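Local coordinates for PfEMP1 variant 1 of strain MC (Plasmodium falciparum, PDB 5LGD), which probably binds host cell-surface receptors, this chain being one helical domain from the long adhesin that the malaria parasite displays on infected red cells, at residues B[54-57]-B[58-62]; B[61-64]-B[65-68]; B[146-149]-B[150-153]. All blocks are in the same frame, centred on the assembly; numbering follows the deposited sequence.

Contact 1 (B[54-57]-B[58-62]); sequences KWVE and QKKTE
Thr-61 grips the carbonyl oxygen of Glu-57 twice, a textbook case of a helical threonine bonding back to the turn before it. Its hydroxyl OG1 donates to Glu-57 O over 2.9 Å, while its amide N reaches the same oxygen at 3.0 Å from the opposite face of the carbonyl plane. The first torsion (chi1 -50°) sets OG1 beside the threonine's own backbone N, which is what brings the hydroxyl back over the preceding turn. One turn earlier, Lys-54 O is also shared: it accepts from Gln-58 N and from a water that lies 2.7 Å from it. That water also donates to Gln-58 OE1, tying the bent glutamine side chain to the backbone.

Where helix 45-70 faces helices 7-29 and 144-162 in the bundle, Lys-59 lays CG over one face of Trp-55, 3.6 Å from the centroid of the five-membered ring in a CH-pi contact, and Lys-59 CD follows to 3.5 Å from Trp-55 NE1. Bends at chi2 and chi3 then carry NZ onward to Glu-62 OE1, a salt bridge of 2.9 Å; that oxygen also accepts from Trp-14 of helix 7-29. Trp-55 itself meets Trp-25 edge-to-face.

At the margin facing helix 144-162, where Lys-60 also touches Gln-153, its CE lies 3.4 Å from Glu-57 OE2, the charged ends near but not in contact. The chemistry divides Lys-59 in two: its greasy stem packs on an indole whose buried NE1 has no partner in the model, while its ammonium is paired with the Glu-62 carboxylate, which would offset its charge.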
loop_
_atom_site.group_PDB
_atom_site.type_symbol
_atom_site.label_atom_id
_atom_site.label_comp_id
_atom_site.label_asym_id
_atom_site.label_seq_id
_atom_site.Cartn_x
_atom_site.Cartn_y
_atom_site.Cartn_z
ATOM N N LYS B 54 31.268 29.661 25.980
ATOM C CA LYS B 54 31.258 28.357 26.655
ATOM C C LYS B 54 30.016 27.573 26.234
ATOM O O LYS B 54 30.136 26.417 25.818
ATOM C CB LYS B 54 31.257 28.548 28.184
ATOM C CG LYS B 54 31.852 27.387 28.973
ATOM C CD LYS B 54 31.362 27.374 30.421
ATOM C CE LYS B 54 32.162 26.418 31.278
ATOM N NZ LYS B 54 31.665 26.390 32.679
ATOM N N TRP B 55 28.819 28.214 26.341
ATOM C CA TRP B 55 27.539 27.644 25.972
ATOM C C TRP B 55 27.573 27.108 24.561
ATOM O O TRP B 55 27.103 26.002 24.368
ATOM C CB TRP B 55 26.432 28.705 26.103
ATOM C CG TRP B 55 25.071 28.251 25.667
ATOM C CD1 TRP B 55 24.187 27.492 26.378
ATOM C CD2 TRP B 55 24.420 28.577 24.435
ATOM N NE1 TRP B 55 23.018 27.339 25.672
ATOM C CE2 TRP B 55 23.124 28.013 24.483
ATOM C CE3 TRP B 55 24.808 29.291 23.287
ATOM C CZ2 TRP B 55 22.223 28.125 23.420
ATOM C CZ3 TRP B 55 23.894 29.432 22.253
ATOM C CH2 TRP B 55 22.623 28.847 22.323
ATOM N N VAL B 56 28.113 27.883 23.578
ATOM C CA VAL B 56 28.205 27.478 22.159
ATOM C C VAL B 56 28.966 26.148 22.029
ATOM O O VAL B 56 28.472 25.249 21.362
ATOM C CB VAL B 56 28.796 28.563 21.208
ATOM C CG1 VAL B 56 28.632 28.165 19.742
ATOM C CG2 VAL B 56 28.179 29.929 21.445
ATOM N N GLU B 57 30.118 26.005 22.712
ATOM C CA GLU B 57 30.914 24.774 22.690
ATOM C C GLU B 57 30.179 23.600 23.347
ATOM O O GLU B 57 30.183 22.513 22.773
ATOM C CB GLU B 57 32.331 24.975 23.257
ATOM C CG GLU B 57 33.429 24.844 22.210
ATOM C CD GLU B 57 33.455 23.556 21.404
ATOM O OE1 GLU B 57 33.680 22.479 22.005
ATOM O OE2 GLU B 57 33.250 23.622 20.171
ATOM N N GLN B 58 29.482 23.836 24.486
ATOM C CA GLN B 58 28.633 22.836 25.177
ATOM C C GLN B 58 27.520 22.324 24.249
ATOM O O GLN B 58 27.266 21.115 24.210
ATOM C CB GLN B 58 27.974 23.431 26.443
ATOM C CG GLN B 58 28.509 22.857 27.750
ATOM C CD GLN B 58 28.990 23.929 28.716
ATOM O OE1 GLN B 58 30.171 23.975 29.094
ATOM N NE2 GLN B 58 28.087 24.797 29.164
ATOM N N LYS B 59 26.845 23.245 23.509
ATOM C CA LYS B 59 25.763 22.857 22.592
ATOM C C LYS B 59 26.308 22.151 21.350
ATOM O O LYS B 59 25.693 21.189 20.909
ATOM C CB LYS B 59 24.825 24.028 22.245
ATOM C CG LYS B 59 24.300 24.807 23.468
ATOM C CD LYS B 59 22.930 24.323 23.951
ATOM C CE LYS B 59 23.034 23.399 25.145
ATOM N NZ LYS B 59 21.756 22.653 25.389
ATOM N N LYS B 60 27.483 22.585 20.827
ATOM C CA LYS B 60 28.172 21.955 19.691
ATOM C C LYS B 60 28.504 20.485 19.990
ATOM O O LYS B 60 28.335 19.621 19.112
ATOM C CB LYS B 60 29.467 22.716 19.347
ATOM C CG LYS B 60 29.221 23.922 18.427
ATOM C CD LYS B 60 30.503 24.657 17.985
ATOM C CE LYS B 60 31.549 23.801 17.281
ATOM N NZ LYS B 60 31.051 23.176 16.020
ATOM N N THR B 61 28.926 20.215 21.241
ATOM C CA THR B 61 29.302 18.882 21.740
ATOM C C THR B 61 28.045 18.047 21.981
ATOM O O THR B 61 28.007 16.886 21.596
ATOM C CB THR B 61 30.225 18.980 22.995
ATOM O OG1 THR B 61 31.316 19.870 22.742
ATOM C CG2 THR B 61 30.786 17.627 23.420
ATOM N N GLU B 62 27.012 18.634 22.611
ATOM C CA GLU B 62 25.752 17.923 22.863
ATOM C C GLU B 62 25.114 17.503 21.548
ATOM O O GLU B 62 24.650 16.365 21.425
ATOM C CB GLU B 62 24.786 18.783 23.683
ATOM C CG GLU B 62 25.061 18.701 25.174
ATOM C CD GLU B 62 24.353 19.729 26.039
ATOM O OE1 GLU B 62 23.213 20.134 25.710
ATOM O OE2 GLU B 62 24.951 20.126 27.063
HETATM O O HOH W 1 31.938 24.465 26.416
#

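Contact 2 (B[61-64]-B[65-68]); sequences TEWG and KIKD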
loop_
_atom_site.group_PDB
_atom_site.type_symbol
_atom_site.label_atom_id
_atom_site.label_comp_id
_atom_site.label_asym_id
_atom_site.label_seq_id
_atom_site.Cartn_x
_atom_site.Cartn_y
_atom_site.Cartn_z
ATOM N N THR B 61 28.926 20.215 21.241
ATOM C CA THR B 61 29.302 18.882 21.740
ATOM C C THR B 61 28.045 18.047 21.981
ATOM O O THR B 61 28.007 16.886 21.596
ATOM C CB THR B 61 30.225 18.980 22.995
ATOM O OG1 THR B 61 31.316 19.870 22.742
ATOM C CG2 THR B 61 30.786 17.627 23.420
ATOM N N GLU B 62 27.012 18.634 22.611
ATOM C CA GLU B 62 25.752 17.923 22.863
ATOM C C GLU B 62 25.114 17.503 21.548
ATOM O O GLU B 62 24.650 16.365 21.425
ATOM C CB GLU B 62 24.786 18.783 23.683
ATOM C CG GLU B 62 25.061 18.701 25.174
ATOM C CD GLU B 62 24.353 19.729 26.039
ATOM O OE1 GLU B 62 23.213 20.134 25.710
ATOM O OE2 GLU B 62 24.951 20.126 27.063
ATOM N N TRP B 63 25.160 18.423 20.547
ATOM C CA TRP B 63 24.604 18.234 19.206
ATOM C C TRP B 63 25.276 17.112 18.456
ATOM O O TRP B 63 24.578 16.362 17.778
ATOM C CB TRP B 63 24.609 19.539 18.392
ATOM C CG TRP B 63 23.961 19.434 17.042
ATOM C CD1 TRP B 63 24.502 19.808 15.848
ATOM C CD2 TRP B 63 22.625 18.990 16.756
ATOM N NE1 TRP B 63 23.589 19.623 14.834
ATOM C CE2 TRP B 63 22.428 19.124 15.363
ATOM C CE3 TRP B 63 21.583 18.457 17.535
ATOM C CZ2 TRP B 63 21.253 18.703 14.733
ATOM C CZ3 TRP B 63 20.404 18.078 16.911
ATOM C CH2 TRP B 63 20.251 18.195 15.527
ATOM N N GLY B 64 26.604 16.995 18.601
ATOM C CA GLY B 64 27.408 15.936 17.996
ATOM C C GLY B 64 26.930 14.566 18.444
ATOM O O GLY B 64 26.766 13.652 17.617
ATOM N N LYS B 65 26.682 14.426 19.766
ATOM C CA LYS B 65 26.188 13.193 20.398
ATOM C C LYS B 65 24.760 12.836 19.908
ATOM O O LYS B 65 24.473 11.665 19.649
ATOM C CB LYS B 65 26.244 13.313 21.939
ATOM C CG LYS B 65 27.650 13.094 22.557
ATOM C CD LYS B 65 27.780 13.885 23.860
ATOM C CE LYS B 65 29.218 14.028 24.347
ATOM N NZ LYS B 65 29.610 12.966 25.321
ATOM N N ILE B 66 23.882 13.851 19.766
ATOM C CA ILE B 66 22.505 13.683 19.285
ATOM C C ILE B 66 22.524 13.239 17.822
ATOM O O ILE B 66 21.808 12.295 17.482
ATOM C CB ILE B 66 21.673 14.955 19.559
ATOM C CG1 ILE B 66 21.520 15.132 21.076
ATOM C CG2 ILE B 66 20.312 14.892 18.884
ATOM C CD1 ILE B 66 21.007 16.457 21.572
ATOM N N LYS B 67 23.384 13.864 16.973
ATOM C CA LYS B 67 23.497 13.492 15.548
ATOM C C LYS B 67 23.969 12.068 15.397
ATOM O O LYS B 67 23.518 11.365 14.494
ATOM C CB LYS B 67 24.430 14.433 14.774
ATOM C CG LYS B 67 23.835 15.828 14.527
ATOM C CD LYS B 67 24.700 16.609 13.536
ATOM C CE LYS B 67 25.989 17.139 14.140
ATOM N NZ LYS B 67 26.874 17.737 13.109
ATOM N N ASP B 68 24.873 11.642 16.297
ATOM C CA ASP B 68 25.447 10.298 16.336
ATOM C C ASP B 68 24.397 9.230 16.598
ATOM O O ASP B 68 24.419 8.207 15.916
ATOM C CB ASP B 68 26.620 10.229 17.329
ATOM C CG ASP B 68 27.929 10.729 16.739
ATOM O OD1 ASP B 68 28.200 10.431 15.543
ATOM O OD2 ASP B 68 28.710 11.367 17.482
#
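Four main-chain bonds join Thr-61, Glu-62, Trp-63 and Gly-64 to Lys-65, Ile-66, Lys-67 and Asp-68, each four residues on. The shortest runs from Lys-67 N to Trp-63 O at 2.9 Å; that from Lys-65 N to Thr-61 O, at 3.3 Å, is weak.

Aromatic packing is carried by Lys-67 across Trp-63. The lysine chain crosses the indole at about a right angle, with CG over one face, 3.9 Å from the centroid of the five-membered ring in a CH-pi contact. A bend at chi3 (-75°) keeps the chain close to the ring, and CE lies 3.5 Å from Trp-63 CD1. At the six-membered end of the indole, Ile-66 CG2 approaches CZ3 obliquely at 3.7 Å.

These side chains belong to the face of helix 45-70 that packs into a helical bundle. Ile-66 leans on Phe-10, Phe-11 and Trp-14 of helix 7-29, and the Trp-63 ring meets that of Trp-14 with the planes only about 15° apart.

Ionic and polar ends converge on Asp-146 of helix 144-162, where Lys-67 NZ makes a salt bridge to OD1 and Trp-63 NE1 probably hydrogen-bonds to OD2. The two bonds would hold lysine and indole in their crossed pose. On the exposed side, Asp-68 OD2 stands 3.0 Å from Gly-64 O, two acceptors whose proximity is expected to be mildly unfavourable.

Contact 3 (B[146-149]-B[150-153]); sequences DKLL and QHEQ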
loop_
_atom_site.group_PDB
_atom_site.type_symbol
_atom_site.label_atom_id
_atom_site.label_comp_id
_atom_site.label_asym_id
_atom_site.label_seq_id
_atom_site.Cartn_x
_atom_site.Cartn_y
_atom_site.Cartn_z
ATOM N N ASP B 146 23.670 23.206 13.033
ATOM C CA ASP B 146 25.104 23.347 12.798
ATOM C C ASP B 146 25.444 24.771 12.262
ATOM O O ASP B 146 26.339 25.427 12.797
ATOM C CB ASP B 146 25.567 22.261 11.833
ATOM C CG ASP B 146 25.370 20.852 12.370
ATOM O OD1 ASP B 146 26.156 20.437 13.253
ATOM O OD2 ASP B 146 24.501 20.128 11.830
ATOM N N LYS B 147 24.681 25.262 11.263
ATOM C CA LYS B 147 24.836 26.606 10.688
ATOM C C LYS B 147 24.680 27.649 11.799
ATOM O O LYS B 147 25.517 28.553 11.913
ATOM C CB LYS B 147 23.772 26.856 9.601
ATOM C CG LYS B 147 24.144 26.323 8.219
ATOM C CD LYS B 147 24.391 27.462 7.215
ATOM C CE LYS B 147 23.152 28.225 6.778
ATOM N NZ LYS B 147 23.502 29.516 6.127
ATOM N N LEU B 148 23.626 27.485 12.649
ATOM C CA LEU B 148 23.365 28.361 13.791
ATOM C C LEU B 148 24.455 28.318 14.831
ATOM O O LEU B 148 24.928 29.385 15.235
ATOM C CB LEU B 148 21.988 28.136 14.438
ATOM C CG LEU B 148 21.669 29.126 15.554
ATOM C CD1 LEU B 148 21.451 30.523 15.002
ATOM C CD2 LEU B 148 20.510 28.688 16.344
ATOM N N LEU B 149 24.899 27.105 15.238
ATOM C CA LEU B 149 26.006 26.987 16.197
ATOM C C LEU B 149 27.318 27.592 15.651
ATOM O O LEU B 149 28.083 28.152 16.427
ATOM C CB LEU B 149 26.198 25.560 16.724
ATOM C CG LEU B 149 25.093 25.040 17.668
ATOM C CD1 LEU B 149 25.294 23.556 17.974
ATOM C CD2 LEU B 149 24.995 25.882 18.974
ATOM N N GLN B 150 27.517 27.570 14.318
ATOM C CA GLN B 150 28.679 28.186 13.658
ATOM C C GLN B 150 28.550 29.717 13.780
ATOM O O GLN B 150 29.509 30.394 14.172
ATOM C CB GLN B 150 28.755 27.762 12.179
ATOM C CG GLN B 150 29.687 26.572 11.928
ATOM C CD GLN B 150 29.134 25.469 11.052
ATOM O OE1 GLN B 150 28.497 25.697 10.011
ATOM N NE2 GLN B 150 29.460 24.236 11.419
ATOM N N HIS B 151 27.332 30.244 13.494
ATOM C CA HIS B 151 27.010 31.670 13.600
ATOM C C HIS B 151 27.240 32.166 15.034
ATOM O O HIS B 151 27.780 33.261 15.233
ATOM C CB HIS B 151 25.560 31.938 13.159
ATOM C CG HIS B 151 25.090 33.328 13.459
ATOM N ND1 HIS B 151 25.313 34.366 12.577
ATOM C CD2 HIS B 151 24.469 33.811 14.560
ATOM C CE1 HIS B 151 24.800 35.438 13.153
ATOM N NE2 HIS B 151 24.279 35.154 14.349
ATOM N N GLU B 152 26.846 31.346 16.018
ATOM C CA GLU B 152 26.975 31.629 17.445
ATOM C C GLU B 152 28.431 31.746 17.855
ATOM O O GLU B 152 28.771 32.604 18.664
ATOM C CB GLU B 152 26.218 30.579 18.284
ATOM C CG GLU B 152 24.700 30.653 18.154
ATOM C CD GLU B 152 24.047 31.949 18.606
ATOM O OE1 GLU B 152 23.586 31.996 19.769
ATOM O OE2 GLU B 152 23.900 32.875 17.772
ATOM N N GLN B 153 29.289 30.896 17.282
ATOM C CA GLN B 153 30.730 30.890 17.520
ATOM C C GLN B 153 31.365 32.201 17.018
ATOM O O GLN B 153 32.290 32.701 17.649
ATOM C CB GLN B 153 31.364 29.682 16.832
ATOM C CG GLN B 153 32.768 29.343 17.336
ATOM C CD GLN B 153 32.734 28.667 18.691
ATOM O OE1 GLN B 153 32.452 27.464 18.806
ATOM N NE2 GLN B 153 33.039 29.422 19.745
#
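Leu-148 O takes the amide of Glu-152 at 2.9 Å, nearly in line with the carbonyl bond, and the same oxygen is crowded by side-chain carbons. Glu-152 CG lies 3.2 Å from it and His-151 CB 3.4 Å. The Glu-152 chain is bent at chi2 (-62°), and its buried carboxylate is satisfied on helix 7-29, where OE1 bonds to Ser-22 OG and OE2 makes a salt bridge with Arg-26. Its stem also passes Leu-148, the two CG atoms being 4.3 Å apart, while the leucine packs on Met-18 and Leu-19 of that same helix.

On the more open side, Gln-150 folds its amide back over the preceding turn. Its amide carbon CD comes to 3.3 Å from Asp-146 O, already the acceptor for Gln-150 N; the side-chain amide adds van der Waals contact there and no bond. His-151 goes another way: CG lies anti to the backbone N (chi1 170°), which turns the imidazole toward the loops, where it touches Lys-35 and Ala-119. Its own amide bonds to Lys-147 O, and Gln-153 N continues the pattern to Leu-149 O at 3.1 Å.

Leu-148 and Leu-149 give helix 144-162 the apolar face of an amphipathic helix, and the buried Glu-152 adds polar ties to helix 7-29; packed against helices 7-29 and 45-70, it forms a three-helix core consistent with the CIDR domains of the PfEMP1 family.

How the contacts relate
Going from the N terminus, helix 7-29 comes first and supplies a wall for all three contacts. Contact 1 and contact 2 follow on helix 45-70 and overlap at Thr-61 and Glu-62, so one hands over to the other along a single rod. Contact 3 comes much later, on helix 144-162. None closes a loop, since each joins successive turns, and none nests in another. The tie between the two rods is lateral: Val-56 CG1 of contact 1 packs on Leu-149 O and Glu-152 CB, while Asp-146 of contact 3 anchors the end of contact 2. The disulfide between Cys-49, ahead of contact 1, and Cys-159, beyond contact 3, joins the same two helices.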